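Local atomic coordinates of fucolectin-related protein (Streptococcus pneumoniae, PDB entry 2WMF), a protein that probably hydrolyses host blood-group carbohydrate antigens, as the catalytic module of a pneumococcal family 98 glycoside hydrolase. Residues Ser37-Leu41 against Phe317-Ile321; Met280-Thr284 against Trp431-Asn435. One frame throughout, in Å; residues are numbered along the deposited sequence.

Contact 1 (Ser37-Leu41 against Phe317-Ile321)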
ATOM      1  N   SER A  37      -7.658 -13.165   4.267  1.00  9.77           N
ATOM      2  CA  SER A  37      -8.504 -12.832   3.124  1.00  9.04           C
ATOM      3  C   SER A  37      -8.400 -11.314   2.841  1.00  8.85           C
ATOM      4  O   SER A  37      -9.315 -10.549   3.130  1.00  8.31           O
ATOM      5  CB  SER A  37      -9.945 -13.186   3.457  1.00  9.16           C
ATOM      6  OG  SER A  37     -10.833 -12.982   2.395  1.00  9.91           O
ATOM      7  N   PRO A  38      -7.241 -10.882   2.332  1.00  8.08           N
ATOM      8  CA  PRO A  38      -7.049  -9.465   2.036  1.00  8.72           C
ATOM      9  C   PRO A  38      -7.866  -9.039   0.822  1.00  8.46           C
ATOM     10  O   PRO A  38      -8.494  -9.875   0.134  1.00  8.88           O
ATOM     11  CB  PRO A  38      -5.551  -9.388   1.753  1.00  8.75           C
ATOM     12  CG  PRO A  38      -5.201 -10.738   1.181  1.00  8.31           C
ATOM     13  CD  PRO A  38      -6.061 -11.689   1.990  1.00  7.05           C
ATOM     14  N   LEU A  39      -7.896  -7.727   0.573  1.00  8.90           N
ATOM     15  CA  LEU A  39      -8.688  -7.159  -0.503  1.00  8.54           C
ATOM     16  C   LEU A  39      -7.853  -6.251  -1.414  1.00  8.47           C
ATOM     17  O   LEU A  39      -7.122  -5.362  -0.943  1.00  8.41           O
ATOM     18  CB  LEU A  39      -9.904  -6.351   0.053  1.00  8.22           C
ATOM     19  CG  LEU A  39     -10.804  -5.686  -0.994  1.00  9.36           C
ATOM     20  CD1 LEU A  39     -11.506  -6.795  -1.808  1.00  9.04           C
ATOM     21  CD2 LEU A  39     -11.854  -4.736  -0.374  1.00  9.76           C
ATOM     22  N   LEU A  40      -7.900  -6.556  -2.710  1.00  8.25           N
ATOM     23  CA  LEU A  40      -7.248  -5.726  -3.742  1.00  8.64           C
ATOM     24  C   LEU A  40      -8.320  -4.966  -4.501  1.00  9.04           C
ATOM     25  O   LEU A  40      -9.197  -5.576  -5.111  1.00  8.89           O
ATOM     26  CB  LEU A  40      -6.427  -6.616  -4.683  1.00  8.90           C
ATOM     27  CG  LEU A  40      -5.789  -5.934  -5.914  1.00  8.30           C
ATOM     28  CD1 LEU A  40      -4.631  -5.043  -5.423  1.00  9.07           C
ATOM     29  CD2 LEU A  40      -5.277  -6.926  -6.986  1.00 10.84           C
ATOM     30  N   LEU A  41      -8.232  -3.627  -4.484  1.00  8.55           N
ATOM     31  CA  LEU A  41      -9.086  -2.762  -5.236  1.00  9.74           C
ATOM     32  C   LEU A  41      -8.360  -2.255  -6.509  1.00  9.08           C
ATOM     33  O   LEU A  41      -7.217  -1.812  -6.447  1.00  9.30           O
ATOM     34  CB  LEU A  41      -9.551  -1.563  -4.412  1.00  9.96           C
ATOM     35  CG  LEU A  41     -10.498  -1.874  -3.248  1.00 10.72           C
ATOM     36  CD1 LEU A  41     -10.587  -0.700  -2.248  1.00 11.68           C
ATOM     37  CD2 LEU A  41     -11.881  -2.238  -3.786  1.00 12.25           C
ATOM     38  N   PHE A 317       0.632  -8.926  -3.913  1.00  8.65           N
ATOM     39  CA  PHE A 317      -0.691  -9.289  -3.411  1.00  8.75           C
ATOM     40  C   PHE A 317      -0.837 -10.825  -3.289  1.00  9.06           C
ATOM     41  O   PHE A 317      -1.435 -11.325  -2.293  1.00  8.56           O
ATOM     42  CB  PHE A 317      -1.808  -8.701  -4.246  1.00  8.46           C
ATOM     43  CG  PHE A 317      -3.162  -8.828  -3.585  1.00  8.29           C
ATOM     44  CD1 PHE A 317      -3.472  -8.107  -2.445  1.00  8.23           C
ATOM     45  CD2 PHE A 317      -4.094  -9.712  -4.088  1.00  7.74           C
ATOM     46  CE1 PHE A 317      -4.668  -8.249  -1.819  1.00  7.91           C
ATOM     47  CE2 PHE A 317      -5.328  -9.858  -3.456  1.00  8.00           C
ATOM     48  CZ  PHE A 317      -5.606  -9.136  -2.314  1.00  8.39           C
ATOM     49  N   ARG A 318      -0.279 -11.564  -4.257  1.00  9.61           N
ATOM     50  CA  ARG A 318      -0.237 -13.036  -4.181  1.00  9.81           C
ATOM     51  C   ARG A 318       0.523 -13.475  -2.921  1.00  8.97           C
ATOM     52  O   ARG A 318       0.110 -14.423  -2.226  1.00  9.60           O
ATOM     53  CB  ARG A 318       0.346 -13.672  -5.439  1.00 11.41           C
ATOM     54  CG  ARG A 318      -0.585 -13.668  -6.620  1.00 12.23           C
ATOM     55  CD  ARG A 318       0.044 -14.273  -7.864  1.00 15.58           C
ATOM     56  NE  ARG A 318      -0.988 -14.605  -8.832  1.00 15.98           N
ATOM     57  CZ  ARG A 318      -0.841 -14.540 -10.133  1.00 16.76           C
ATOM     58  NH1 ARG A 318       0.299 -14.142 -10.674  1.00 20.58           N
ATOM     59  NH2 ARG A 318      -1.845 -14.864 -10.907  1.00 20.06           N
ATOM     60  N   HIS A 319       1.648 -12.820  -2.616  1.00  8.27           N
ATOM     61  CA  HIS A 319       2.352 -13.089  -1.364  1.00  8.64           C
ATOM     62  C   HIS A 319       1.410 -12.942  -0.170  1.00  8.19           C
ATOM     63  O   HIS A 319       1.400 -13.803   0.751  1.00  8.76           O
ATOM     64  CB  HIS A 319       3.586 -12.190  -1.170  1.00  8.71           C
ATOM     65  CG  HIS A 319       4.316 -12.479   0.099  1.00  9.16           C
ATOM     66  ND1 HIS A 319       5.160 -13.562   0.254  1.00  9.70           N
ATOM     67  CD2 HIS A 319       4.313 -11.826   1.285  1.00 10.02           C
ATOM     68  CE1 HIS A 319       5.668 -13.536   1.475  1.00  9.95           C
ATOM     69  NE2 HIS A 319       5.132 -12.532   2.136  1.00 10.92           N
ATOM     70  N   ALA A 320       0.629 -11.870  -0.166  1.00  8.14           N
ATOM     71  CA  ALA A 320      -0.271 -11.539   0.949  1.00  8.11           C
ATOM     72  C   ALA A 320      -1.451 -12.536   1.075  1.00  8.62           C
ATOM     73  O   ALA A 320      -1.940 -12.784   2.185  1.00  9.66           O
ATOM     74  CB  ALA A 320      -0.789 -10.098   0.814  1.00  7.59           C
ATOM     75  N   ILE A 321      -1.887 -13.113  -0.048  1.00  9.85           N
ATOM     76  CA  ILE A 321      -2.915 -14.178  -0.031  1.00 10.45           C
ATOM     77  C   ILE A 321      -2.315 -15.464   0.542  1.00 11.21           C
ATOM     78  O   ILE A 321      -2.943 -16.138   1.367  1.00 12.88           O
ATOM     79  CB  ILE A 321      -3.509 -14.478  -1.425  1.00 11.20           C
ATOM     80  CG1 ILE A 321      -4.212 -13.240  -2.004  1.00 11.32           C
ATOM     81  CG2 ILE A 321      -4.493 -15.672  -1.366  1.00 12.48           C
ATOM     82  CD1 ILE A 321      -4.415 -13.309  -3.521  1.00 11.01           C
TER
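Leu40 presses its CB onto the Phe317 ring: the methylene sits 3.6 Å from the ring centroid and only 12° off the normal, a CH-pi contact near the centre of one face. The Phe317 side chain reaches across because its CG lies anti to the backbone N (chi1 -168°), which carries the ring from the helix to the strand. CZ leads and comes within 3.5 Å of the backbone N of Leu40, while Leu39 N lies at the ring's edge, in its plane. Pro38 completes this dense part of the contact, its CB 3.9 Å from Phe317 CE1 in an oblique approach, and a flat, wholly apolar ring suits the place. Strand 39-45 is the first strand of an eight-stranded parallel (beta/alpha)8 barrel, and helix 307-322, which follows the last strand, 289-293, packs against its outside. From Pro38 the packing thins toward the next turn of the helix. Pro38 CG is 4.2 Å from Ile321 CG1 and 4.5 Å from Ala320 CB; the small alanine lets the helix come near the proline ring. Ile321, partly exposed, borders this looser side, where its side chain also touches Tyr73.

Contact 2 (Met280-Thr284 against Trp431-Asn435)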
ATOM      1  N   MET A 280       4.328  -3.674   1.107  1.00  6.42           N
ATOM      2  CA  MET A 280       4.986  -4.356   2.223  1.00  7.19           C
ATOM      3  C   MET A 280       4.891  -3.602   3.565  1.00  6.27           C
ATOM      4  O   MET A 280       4.720  -4.211   4.582  1.00  7.15           O
ATOM      5  CB  MET A 280       6.452  -4.605   1.902  1.00  6.48           C
ATOM      6  CG  MET A 280       7.159  -5.487   2.917  1.00  5.93           C
ATOM      7  SD  MET A 280       8.931  -5.701   2.605  1.00  8.82           S
ATOM      8  CE  MET A 280       8.868  -6.827   1.218  1.00 10.69           C
ATOM      9  N   ASN A 281       4.992  -2.266   3.560  1.00  6.07           N
ATOM     10  CA  ASN A 281       4.836  -1.467   4.764  1.00  6.61           C
ATOM     11  C   ASN A 281       3.472  -1.679   5.407  1.00  6.54           C
ATOM     12  O   ASN A 281       3.350  -1.622   6.639  1.00  7.71           O
ATOM     13  CB  ASN A 281       4.984   0.024   4.414  1.00  7.11           C
ATOM     14  CG  ASN A 281       6.430   0.449   4.162  1.00  8.00           C
ATOM     15  OD1 ASN A 281       7.378  -0.349   4.239  1.00  7.02           O
ATOM     16  ND2 ASN A 281       6.587   1.727   3.800  1.00  7.48           N
ATOM     17  N   VAL A 282       2.474  -1.850   4.550  1.00  5.83           N
ATOM     18  CA  VAL A 282       1.069  -2.048   4.998  1.00  6.15           C
ATOM     19  C   VAL A 282       0.921  -3.490   5.527  1.00  5.92           C
ATOM     20  O   VAL A 282       0.519  -3.702   6.704  1.00  6.87           O
ATOM     21  CB  VAL A 282       0.085  -1.714   3.869  1.00  7.26           C
ATOM     22  CG1 VAL A 282      -1.326  -2.184   4.224  1.00  6.80           C
ATOM     23  CG2 VAL A 282       0.130  -0.164   3.567  1.00  7.89           C
ATOM     24  N   TYR A 283       1.274  -4.434   4.676  1.00  7.24           N
ATOM     25  CA  TYR A 283       1.225  -5.887   4.997  1.00  6.92           C
ATOM     26  C   TYR A 283       1.881  -6.198   6.354  1.00  6.57           C
ATOM     27  O   TYR A 283       1.268  -6.817   7.254  1.00  7.69           O
ATOM     28  CB  TYR A 283       1.873  -6.677   3.858  1.00  8.04           C
ATOM     29  CG  TYR A 283       2.068  -8.123   4.182  1.00  7.74           C
ATOM     30  CD1 TYR A 283       1.071  -9.045   3.908  1.00  7.41           C
ATOM     31  CD2 TYR A 283       3.277  -8.591   4.677  1.00  8.39           C
ATOM     32  CE1 TYR A 283       1.254 -10.400   4.191  1.00  8.83           C
ATOM     33  CE2 TYR A 283       3.470  -9.959   4.954  1.00  8.61           C
ATOM     34  CZ  TYR A 283       2.447 -10.852   4.706  1.00 10.03           C
ATOM     35  OH  TYR A 283       2.652 -12.219   5.022  1.00 10.75           O
ATOM     36  N   THR A 284       3.151  -5.802   6.509  1.00  5.97           N
ATOM     37  CA  THR A 284       3.898  -6.131   7.733  1.00  6.88           C
ATOM     38  C   THR A 284       3.384  -5.410   8.966  1.00  7.11           C
ATOM     39  O   THR A 284       3.736  -5.784  10.079  1.00  8.52           O
ATOM     40  CB  THR A 284       5.424  -5.895   7.581  1.00  7.28           C
ATOM     41  OG1 THR A 284       5.680  -4.511   7.300  1.00  7.91           O
ATOM     42  CG2 THR A 284       6.011  -6.789   6.461  1.00  8.36           C
ATOM     43  N   TRP A 431      12.118 -12.686   7.565  1.00  7.47           N
ATOM     44  CA  TRP A 431      12.692 -11.380   7.369  1.00  7.24           C
ATOM     45  C   TRP A 431      12.045 -10.744   6.147  1.00  6.15           C
ATOM     46  O   TRP A 431      11.960 -11.370   5.085  1.00  7.68           O
ATOM     47  CB  TRP A 431      14.209 -11.476   7.089  1.00  7.60           C
ATOM     48  CG  TRP A 431      15.084 -11.728   8.288  1.00  7.86           C
ATOM     49  CD1 TRP A 431      15.843 -12.879   8.557  1.00  9.24           C
ATOM     50  CD2 TRP A 431      15.398 -10.793   9.299  1.00  7.86           C
ATOM     51  NE1 TRP A 431      16.577 -12.697   9.714  1.00  9.10           N
ATOM     52  CE2 TRP A 431      16.362 -11.415  10.179  1.00  9.75           C
ATOM     53  CE3 TRP A 431      15.006  -9.480   9.545  1.00  9.23           C
ATOM     54  CZ2 TRP A 431      16.908 -10.755  11.257  1.00  8.73           C
ATOM     55  CZ3 TRP A 431      15.579  -8.823  10.630  1.00  9.09           C
ATOM     56  CH2 TRP A 431      16.493  -9.473  11.484  1.00 10.99           C
ATOM     57  N   TYR A 432      11.639  -9.481   6.299  1.00  6.59           N
ATOM     58  CA  TYR A 432      11.110  -8.636   5.220  1.00  7.43           C
ATOM     59  C   TYR A 432      12.157  -7.511   4.989  1.00  7.45           C
ATOM     60  O   TYR A 432      12.523  -6.792   5.925  1.00  8.31           O
ATOM     61  CB  TYR A 432       9.733  -8.047   5.579  1.00  7.79           C
ATOM     62  CG  TYR A 432       8.658  -9.083   5.404  1.00  7.47           C
ATOM     63  CD1 TYR A 432       7.959  -9.152   4.208  1.00  8.01           C
ATOM     64  CD2 TYR A 432       8.443 -10.085   6.353  1.00  9.00           C
ATOM     65  CE1 TYR A 432       7.054 -10.167   3.946  1.00  8.27           C
ATOM     66  CE2 TYR A 432       7.513 -11.137   6.113  1.00  7.10           C
ATOM     67  CZ  TYR A 432       6.821 -11.186   4.920  1.00  8.74           C
ATOM     68  OH  TYR A 432       5.930 -12.219   4.670  1.00  9.32           O
ATOM     69  N   ILE A 433      12.621  -7.379   3.749  1.00  7.87           N
ATOM     70  CA  ILE A 433      13.830  -6.634   3.433  1.00  7.80           C
ATOM     71  C   ILE A 433      13.625  -5.760   2.186  1.00  7.05           C
ATOM     72  O   ILE A 433      12.996  -6.193   1.217  1.00  7.63           O
ATOM     73  CB  ILE A 433      14.983  -7.618   3.111  1.00  8.16           C
ATOM     74  CG1 ILE A 433      15.209  -8.594   4.269  1.00  9.15           C
ATOM     75  CG2 ILE A 433      16.247  -6.896   2.721  1.00  8.76           C
ATOM     76  CD1 ILE A 433      15.397 -10.003   3.794  1.00  9.02           C
ATOM     77  N   TYR A 434      14.208  -4.568   2.190  1.00  7.18           N
ATOM     78  CA  TYR A 434      14.367  -3.785   0.964  1.00  7.50           C
ATOM     79  C   TYR A 434      15.491  -2.761   1.045  1.00  7.23           C
ATOM     80  O   TYR A 434      15.965  -2.394   2.110  1.00  7.09           O
ATOM     81  CB  TYR A 434      13.063  -3.159   0.480  1.00  7.71           C
ATOM     82  CG  TYR A 434      12.256  -2.229   1.373  1.00  8.80           C
ATOM     83  CD1 TYR A 434      12.778  -1.007   1.825  1.00  8.00           C
ATOM     84  CD2 TYR A 434      10.921  -2.539   1.743  1.00  8.23           C
ATOM     85  CE1 TYR A 434      12.032  -0.158   2.638  1.00  7.09           C
ATOM     86  CE2 TYR A 434      10.156  -1.671   2.510  1.00  8.29           C
ATOM     87  CZ  TYR A 434      10.693  -0.469   2.954  1.00  8.55           C
ATOM     88  OH  TYR A 434       9.931   0.415   3.685  1.00  8.48           O
ATOM     89  N   ASN A 435      15.871  -2.282  -0.150  1.00  8.30           N
ATOM     90  CA  ASN A 435      16.765  -1.148  -0.281  1.00  8.12           C
ATOM     91  C   ASN A 435      15.878   0.109  -0.136  1.00  7.90           C
ATOM     92  O   ASN A 435      14.886   0.237  -0.856  1.00  9.01           O
ATOM     93  CB  ASN A 435      17.447  -1.189  -1.653  1.00  7.75           C
ATOM     94  CG  ASN A 435      18.387  -0.001  -1.897  1.00  8.50           C
ATOM     95  OD1 ASN A 435      18.040   1.149  -1.587  1.00  7.81           O
ATOM     96  ND2 ASN A 435      19.609  -0.294  -2.391  1.00  7.36           N
TER
HETATM   97  O   HOH W   1       4.820 -13.438   7.003  1.00 11.57           O
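Thr284 lays its CG2 over one face of the Tyr432 ring, 4.0 Å from the centroid and displaced toward the rim, where barrel helix 272-283 meets strand 430-434 of a C-terminal antiparallel sheet. Met280 takes the edge of the same ring, with SD in its plane and 3.9 Å from Tyr432 CB. Extended chi1 (-172°) and chi2 carry SD to the strand, where it also lies 3.8 Å from Tyr434 CD2; the bend at chi3 then sets CE at the edge of the Tyr432 ring, near its plane. The sulfur thus makes Met-aromatic contacts, at the edge of Tyr432 and oblique to Tyr434, and a flexible, polarisable methionine fits well between two tyrosines of one strand. Tyr283 meets Tyr432 obliquely, the planes 45° apart and CE2 3.6 Å from Tyr432 CZ. A water joins the two hydroxyls, which have further partners: Tyr283 OH bonds to Asn323 O, and Tyr432 OH to His319 NE2. Phenols suit this place because each packs by its ring and still bonds at its end. Threonine suits position 284 because its OG1 joins its backbone N in donating to Met280 O, from opposite faces of that carbonyl's plane. At the far end of the contact, Asn281 and Tyr434 cross at about a right angle, and Tyr434 OH donates a hydrogen bond to Asn281 OD1, 2.7 Å away, in the carbonyl plane on a lone pair, at 122° to the C=O.

From the N terminus, the chain enters the barrel at 37-41, builds seven further strands, and returns at 317-321, so contact 1 closes a loop of 275 residues and brings the helix after the last strand against the first. Contact 2 opens inside that loop, at 280-284 just before strand 289-293, but closes beyond it at 431-435. The two loops therefore cross rather than nest. Contact 1 belongs wholly to the barrel, whereas contact 2 ties the barrel to the C-terminal beta-sheet region. Their centres lie 15 Å apart, and His319 and Ala320 of helix 307-322 bring them together, with Ala320 CA packed 3.8 Å from Tyr283 CE1.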